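Local coordinates for DNA ligase (Archaeoglobus fulgidus, PDB 3GDE), which seals nicks in double-stranded DNA using ATP and a magnesium cofactor, probably serving DNA replication, recombination and repair, at residues A[257-262]-A[295-300]; A[461-466]-A[515-520]. All blocks are in the same frame, centred on the assembly; numbering follows the deposited sequence.

Interaction 1 (A[257-262]-A[295-300]); sequences RVQVHW and GVILDG
Arg257 and Asp299 meet at one end of an antiparallel strand pair, and His261 packs on Ile297 toward the other. The middle and the His261-Ile297 end are the buried, close-packed part. Val260 and Leu298 form a hydrogen-bonded pair, with Val260 N 2.8 Å from Leu298 O. Ile297 CG2 sits over one face of the His261 ring, 3.6 Å from its centroid, in a CH-pi contact. His261 NE2 donates to Gln259 OE1 at 2.8 Å, which helps fix the ring's rotation. Val258, Val260, Trp262, Val296 and Leu298 line the other face of the sheet. Ile288 and Phe339 pack there. Gly295 and Val296 both face Trp262, a G1 beta bulge.

The Arg257 end is more open to solvent: Arg257 alone is partly exposed, yet its salt bridge is short. Its CG is anti to the backbone N (chi1 -159°), and the chain runs extended to NE. NH2 donates a nearly straight hydrogen bond to Asp299 OD2 at 2.5 Å, part of a salt bridge. OD2 lies in the guanidinium plane, and the carboxylate is turned 87° from it. Tyr409 OH also bonds OD2. Gln259 NE2 gives Asp299 OD1 only a weak bond of 3.5 Å, and its other partner is Val226 O.

Arg257, a predicted ATP-binding residue, ends the KxDGxR motif that begins at Lys252. The pairing is characteristic of the nucleotide pocket of the ligase adenylation domain.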
loop_
_atom_site.group_PDB
_atom_site.type_symbol
_atom_site.label_atom_id
_atom_site.label_comp_id
_atom_site.label_asym_id
_atom_site.label_seq_id
_atom_site.Cartn_x
_atom_site.Cartn_y
_atom_site.Cartn_z
ATOM N N ARG A 257 -0.453 7.915 11.632
ATOM C CA ARG A 257 -0.396 6.692 12.400
ATOM C C ARG A 257 0.911 5.916 12.162
ATOM O O ARG A 257 1.420 5.835 11.040
ATOM C CB ARG A 257 -1.604 5.829 12.102
ATOM C CG ARG A 257 -1.863 4.824 13.191
ATOM C CD ARG A 257 -3.249 4.266 13.109
ATOM N NE ARG A 257 -3.371 3.074 13.928
ATOM C CZ ARG A 257 -4.422 2.263 13.905
ATOM N NH1 ARG A 257 -5.450 2.521 13.094
ATOM N NH2 ARG A 257 -4.441 1.189 14.683
ATOM N N VAL A 258 1.465 5.389 13.241
ATOM C CA VAL A 258 2.670 4.580 13.178
ATOM C C VAL A 258 2.575 3.385 14.116
ATOM O O VAL A 258 1.719 3.326 15.023
ATOM C CB VAL A 258 3.974 5.376 13.522
ATOM C CG1 VAL A 258 4.211 6.489 12.531
ATOM C CG2 VAL A 258 3.962 5.879 14.972
ATOM N N GLN A 259 3.468 2.436 13.878
ATOM C CA GLN A 259 3.599 1.275 14.733
ATOM C C GLN A 259 5.077 1.130 15.116
ATOM O O GLN A 259 5.957 1.087 14.259
ATOM C CB GLN A 259 3.066 0.051 14.001
ATOM C CG GLN A 259 2.958 -1.181 14.842
ATOM C CD GLN A 259 2.443 -2.343 14.048
ATOM O OE1 GLN A 259 3.220 -3.124 13.504
ATOM N NE2 GLN A 259 1.125 -2.446 13.938
ATOM N N VAL A 260 5.333 1.078 16.413
ATOM C CA VAL A 260 6.693 1.132 16.949
ATOM C C VAL A 260 7.071 -0.208 17.574
ATOM O O VAL A 260 6.346 -0.730 18.427
ATOM C CB VAL A 260 6.832 2.292 17.977
ATOM C CG1 VAL A 260 8.146 2.194 18.760
ATOM C CG2 VAL A 260 6.719 3.641 17.265
ATOM N N HIS A 261 8.202 -0.754 17.125
ATOM C CA HIS A 261 8.694 -2.053 17.577
ATOM C C HIS A 261 10.030 -1.900 18.322
ATOM O O HIS A 261 10.970 -1.294 17.797
ATOM C CB HIS A 261 8.894 -2.983 16.378
ATOM C CG HIS A 261 7.637 -3.316 15.640
ATOM N ND1 HIS A 261 7.083 -4.577 15.652
ATOM C CD2 HIS A 261 6.839 -2.560 14.851
ATOM C CE1 HIS A 261 5.991 -4.584 14.908
ATOM N NE2 HIS A 261 5.822 -3.372 14.410
ATOM N N TRP A 262 10.114 -2.476 19.520
ATOM C CA TRP A 262 11.270 -2.278 20.415
ATOM C C TRP A 262 11.127 -3.064 21.730
ATOM O O TRP A 262 10.078 -2.972 22.359
ATOM C CB TRP A 262 11.355 -0.769 20.731
ATOM C CG TRP A 262 12.039 -0.384 22.026
ATOM C CD1 TRP A 262 11.446 -0.168 23.239
ATOM C CD2 TRP A 262 13.437 -0.150 22.219
ATOM N NE1 TRP A 262 12.389 0.187 24.177
ATOM C CE2 TRP A 262 13.620 0.202 23.579
ATOM C CE3 TRP A 262 14.554 -0.200 21.378
ATOM C CZ2 TRP A 262 14.882 0.497 24.116
ATOM C CZ3 TRP A 262 15.808 0.100 21.913
ATOM C CH2 TRP A 262 15.959 0.442 23.268
ATOM N N GLY A 295 10.759 -4.492 24.575
ATOM C CA GLY A 295 9.961 -5.713 24.389
ATOM C C GLY A 295 8.504 -5.455 24.042
ATOM O O GLY A 295 7.631 -6.246 24.398
ATOM N N VAL A 296 8.243 -4.341 23.359
ATOM C CA VAL A 296 6.873 -3.954 23.004
ATOM C C VAL A 296 6.677 -3.645 21.518
ATOM O O VAL A 296 7.635 -3.378 20.773
ATOM C CB VAL A 296 6.324 -2.753 23.861
ATOM C CG1 VAL A 296 6.346 -3.073 25.347
ATOM C CG2 VAL A 296 7.092 -1.476 23.580
ATOM N N ILE A 297 5.415 -3.701 21.100
ATOM C CA ILE A 297 4.999 -3.171 19.812
ATOM C C ILE A 297 3.793 -2.288 20.090
ATOM O O ILE A 297 2.768 -2.747 20.596
ATOM C CB ILE A 297 4.672 -4.278 18.788
ATOM C CG1 ILE A 297 5.942 -5.035 18.435
ATOM C CG2 ILE A 297 4.024 -3.673 17.525
ATOM C CD1 ILE A 297 5.707 -6.413 17.905
ATOM N N LEU A 298 3.951 -1.009 19.780
ATOM C CA LEU A 298 2.953 -0.001 20.127
ATOM C C LEU A 298 2.277 0.585 18.899
ATOM O O LEU A 298 2.923 0.777 17.871
ATOM C CB LEU A 298 3.612 1.143 20.917
ATOM C CG LEU A 298 4.367 0.824 22.208
ATOM C CD1 LEU A 298 4.920 2.103 22.819
ATOM C CD2 LEU A 298 3.490 0.096 23.212
ATOM N N ASP A 299 0.986 0.877 19.036
ATOM C CA ASP A 299 0.236 1.682 18.078
ATOM C C ASP A 299 0.166 3.137 18.542
ATOM O O ASP A 299 -0.223 3.417 19.673
ATOM C CB ASP A 299 -1.188 1.134 17.922
ATOM C CG ASP A 299 -1.418 0.427 16.590
ATOM O OD1 ASP A 299 -0.441 -0.078 15.958
ATOM O OD2 ASP A 299 -2.602 0.380 16.176
ATOM N N GLY A 300 0.523 4.060 17.652
ATOM C CA GLY A 300 0.536 5.473 17.987
ATOM C C GLY A 300 0.250 6.460 16.864
ATOM O O GLY A 300 0.097 6.098 15.700
#

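Interaction 2 (A[461-466]-A[515-520]); sequences LLKVGR and KYESGY
Tyr516, Glu517 and Ser518 make a loop-on-strand contact: they reach from a turn to the backbone around Lys463. The strand 461-466 belongs to the C-terminal OB-fold region. The loop leads from strand 509-512 to strand 520-523. On its other edge, the strand pairs with strand 446-454, where Leu462 and Cys453, and Val464 and Leu451, share backbone hydrogen bonds. Val464 and Gly465 both face Leu451 in a classic beta bulge.

The loop is a type I turn from Tyr516 to Gly519, closed by Gly519 N to Tyr516 O at 2.9 Å. Ser518 is the main polar link. With OG between its own backbone N and carbonyl carbon (chi1 71°), Ser518 can reach Lys463 O and still take the N-H of Tyr520. Ser518 OG donates to Lys463 O at 2.6 Å, in the carbonyl plane. Ser518 OG also accepts from Tyr520 N at 3.1 Å, which makes an ST turn. Glu517 adds a weak bond, with OE1 3.3 Å from Lys463 N. Its carboxylate also lies against Lys463 CB.

The Tyr516 ring is held between two layers. Lys515 CG lies over the ring centre, 3.6 Å above the plane. Val464 N lies over the opposite face. Ring atom CE2 approaches Gly465 N at 3.5 Å, and CD1 approaches Lys463 CB at 3.6 Å. Leu462 CB packs on Ser518 CB, and Ile542 of helix 542-550 touches both residues.

Lys463 NZ turns to Glu450 in a salt bridge and stays 6.0 Å from Glu517 OE1. The polar bonds across this contact use the backbone N and O of Lys463, not its amine. Ser518 OG acts as both donor and acceptor, tying the turn's own fold to its grip on the strand.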
loop_
_atom_site.group_PDB
_atom_site.type_symbol
_atom_site.label_atom_id
_atom_site.label_comp_id
_atom_site.label_asym_id
_atom_site.label_seq_id
_atom_site.Cartn_x
_atom_site.Cartn_y
_atom_site.Cartn_z
ATOM N N LEU A 461 -8.901 -1.537 -11.008
ATOM C CA LEU A 461 -9.181 -0.145 -10.652
ATOM C C LEU A 461 -10.522 0.265 -11.229
ATOM O O LEU A 461 -10.737 0.162 -12.443
ATOM C CB LEU A 461 -8.090 0.806 -11.164
ATOM C CG LEU A 461 -6.804 1.109 -10.388
ATOM C CD1 LEU A 461 -6.858 0.667 -8.914
ATOM C CD2 LEU A 461 -5.630 0.492 -11.068
ATOM N N LEU A 462 -11.422 0.715 -10.359
ATOM C CA LEU A 462 -12.754 1.130 -10.773
ATOM C C LEU A 462 -12.865 2.656 -10.723
ATOM O O LEU A 462 -12.691 3.272 -9.659
ATOM C CB LEU A 462 -13.832 0.457 -9.907
ATOM C CG LEU A 462 -13.733 -1.059 -9.648
ATOM C CD1 LEU A 462 -14.846 -1.552 -8.733
ATOM C CD2 LEU A 462 -13.760 -1.841 -10.946
ATOM N N LYS A 463 -13.134 3.254 -11.886
ATOM C CA LYS A 463 -13.277 4.707 -12.013
ATOM C C LYS A 463 -14.359 5.256 -11.102
ATOM O O LYS A 463 -15.400 4.639 -10.904
ATOM C CB LYS A 463 -13.561 5.130 -13.453
ATOM C CG LYS A 463 -12.318 5.327 -14.288
ATOM C CD LYS A 463 -12.547 6.404 -15.346
ATOM C CE LYS A 463 -11.471 6.354 -16.414
ATOM N NZ LYS A 463 -11.667 7.410 -17.447
ATOM N N VAL A 464 -14.102 6.440 -10.571
ATOM C CA VAL A 464 -14.934 6.995 -9.527
ATOM C C VAL A 464 -15.152 8.506 -9.741
ATOM O O VAL A 464 -16.044 9.111 -9.155
ATOM C CB VAL A 464 -14.334 6.598 -8.150
ATOM C CG1 VAL A 464 -13.964 7.786 -7.299
ATOM C CG2 VAL A 464 -15.233 5.616 -7.439
ATOM N N GLY A 465 -14.356 9.104 -10.616
ATOM C CA GLY A 465 -14.532 10.511 -10.921
ATOM C C GLY A 465 -13.398 11.135 -11.699
ATOM O O GLY A 465 -12.500 10.442 -12.191
ATOM N N ARG A 466 -13.463 12.459 -11.800
ATOM C CA ARG A 466 -12.493 13.255 -12.530
ATOM C C ARG A 466 -12.279 14.592 -11.829
ATOM O O ARG A 466 -13.240 15.236 -11.422
ATOM C CB ARG A 466 -12.980 13.485 -13.955
ATOM C CG ARG A 466 -11.910 14.026 -14.849
ATOM C CD ARG A 466 -12.224 15.418 -15.277
ATOM N NE ARG A 466 -13.009 15.425 -16.504
ATOM C CZ ARG A 466 -13.416 16.531 -17.118
ATOM N NH1 ARG A 466 -13.107 17.724 -16.607
ATOM N NH2 ARG A 466 -14.132 16.442 -18.243
ATOM N N LYS A 515 -22.375 6.043 -14.886
ATOM C CA LYS A 515 -21.323 6.500 -15.802
ATOM C C LYS A 515 -19.957 5.820 -15.634
ATOM O O LYS A 515 -19.159 5.787 -16.574
ATOM C CB LYS A 515 -21.199 8.029 -15.805
ATOM C CG LYS A 515 -20.124 8.610 -14.908
ATOM C CD LYS A 515 -19.824 10.065 -15.273
ATOM C CE LYS A 515 -19.043 10.181 -16.583
ATOM N NZ LYS A 515 -18.541 11.565 -16.800
ATOM N N TYR A 516 -19.687 5.274 -14.453
ATOM C CA TYR A 516 -18.448 4.538 -14.243
ATOM C C TYR A 516 -18.699 3.126 -13.754
ATOM O O TYR A 516 -19.662 2.845 -13.040
ATOM C CB TYR A 516 -17.526 5.235 -13.241
ATOM C CG TYR A 516 -17.108 6.650 -13.573
ATOM C CD1 TYR A 516 -16.406 6.946 -14.744
ATOM C CD2 TYR A 516 -17.370 7.687 -12.686
ATOM C CE1 TYR A 516 -16.006 8.250 -15.028
ATOM C CE2 TYR A 516 -16.978 8.981 -12.958
ATOM C CZ TYR A 516 -16.297 9.259 -14.120
ATOM O OH TYR A 516 -15.915 10.549 -14.378
ATOM N N GLU A 517 -17.778 2.255 -14.139
ATOM C CA GLU A 517 -17.710 0.868 -13.709
ATOM C C GLU A 517 -17.923 0.672 -12.199
ATOM O O GLU A 517 -18.499 -0.329 -11.777
ATOM C CB GLU A 517 -16.355 0.291 -14.150
ATOM C CG GLU A 517 -15.134 1.177 -13.774
ATOM C CD GLU A 517 -14.615 2.119 -14.886
ATOM O OE1 GLU A 517 -13.367 2.193 -14.986
ATOM O OE2 GLU A 517 -15.407 2.791 -15.628
ATOM N N SER A 518 -17.473 1.631 -11.394
ATOM C CA SER A 518 -17.582 1.536 -9.938
ATOM C C SER A 518 -19.022 1.593 -9.435
ATOM O O SER A 518 -19.327 1.060 -8.376
ATOM C CB SER A 518 -16.765 2.644 -9.267
ATOM O OG SER A 518 -17.379 3.911 -9.450
ATOM N N GLY A 519 -19.893 2.249 -10.198
ATOM C CA GLY A 519 -21.264 2.518 -9.773
ATOM C C GLY A 519 -21.392 3.795 -8.950
ATOM O O GLY A 519 -22.437 4.054 -8.362
ATOM N N TYR A 520 -20.324 4.593 -8.907
ATOM C CA TYR A 520 -20.261 5.797 -8.070
ATOM C C TYR A 520 -19.549 6.929 -8.781
ATOM O O TYR A 520 -18.681 6.697 -9.621
ATOM C CB TYR A 520 -19.572 5.511 -6.727
ATOM C CG TYR A 520 -20.305 4.495 -5.887
ATOM C CD1 TYR A 520 -21.391 4.867 -5.106
ATOM C CD2 TYR A 520 -19.927 3.155 -5.891
ATOM C CE1 TYR A 520 -22.087 3.934 -4.339
ATOM C CE2 TYR A 520 -20.615 2.211 -5.134
ATOM C CZ TYR A 520 -21.697 2.610 -4.359
ATOM O OH TYR A 520 -22.387 1.682 -3.602
#

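Interaction 1 and interaction 2 belong to different parts of the ligase, the adenylation domain and the OB-fold region. Their centres are 37 Å apart, and their nearest atoms are about 22 Å apart. They lie on opposite sides of the chain's centre, in a closed conformation of the enzyme. Interaction 1 contributes Arg257 to the predicted nucleotide site. The Arg257 side chain is about 3 Å from that of Phe340 and about 4 Å from that of Glu301. A phosphate ion, probably from the crystallisation liquor, lies about 5 Å from the Arg257 side chain. Interaction 2 lies away from the annotated sites. It joins elements within the OB-fold region.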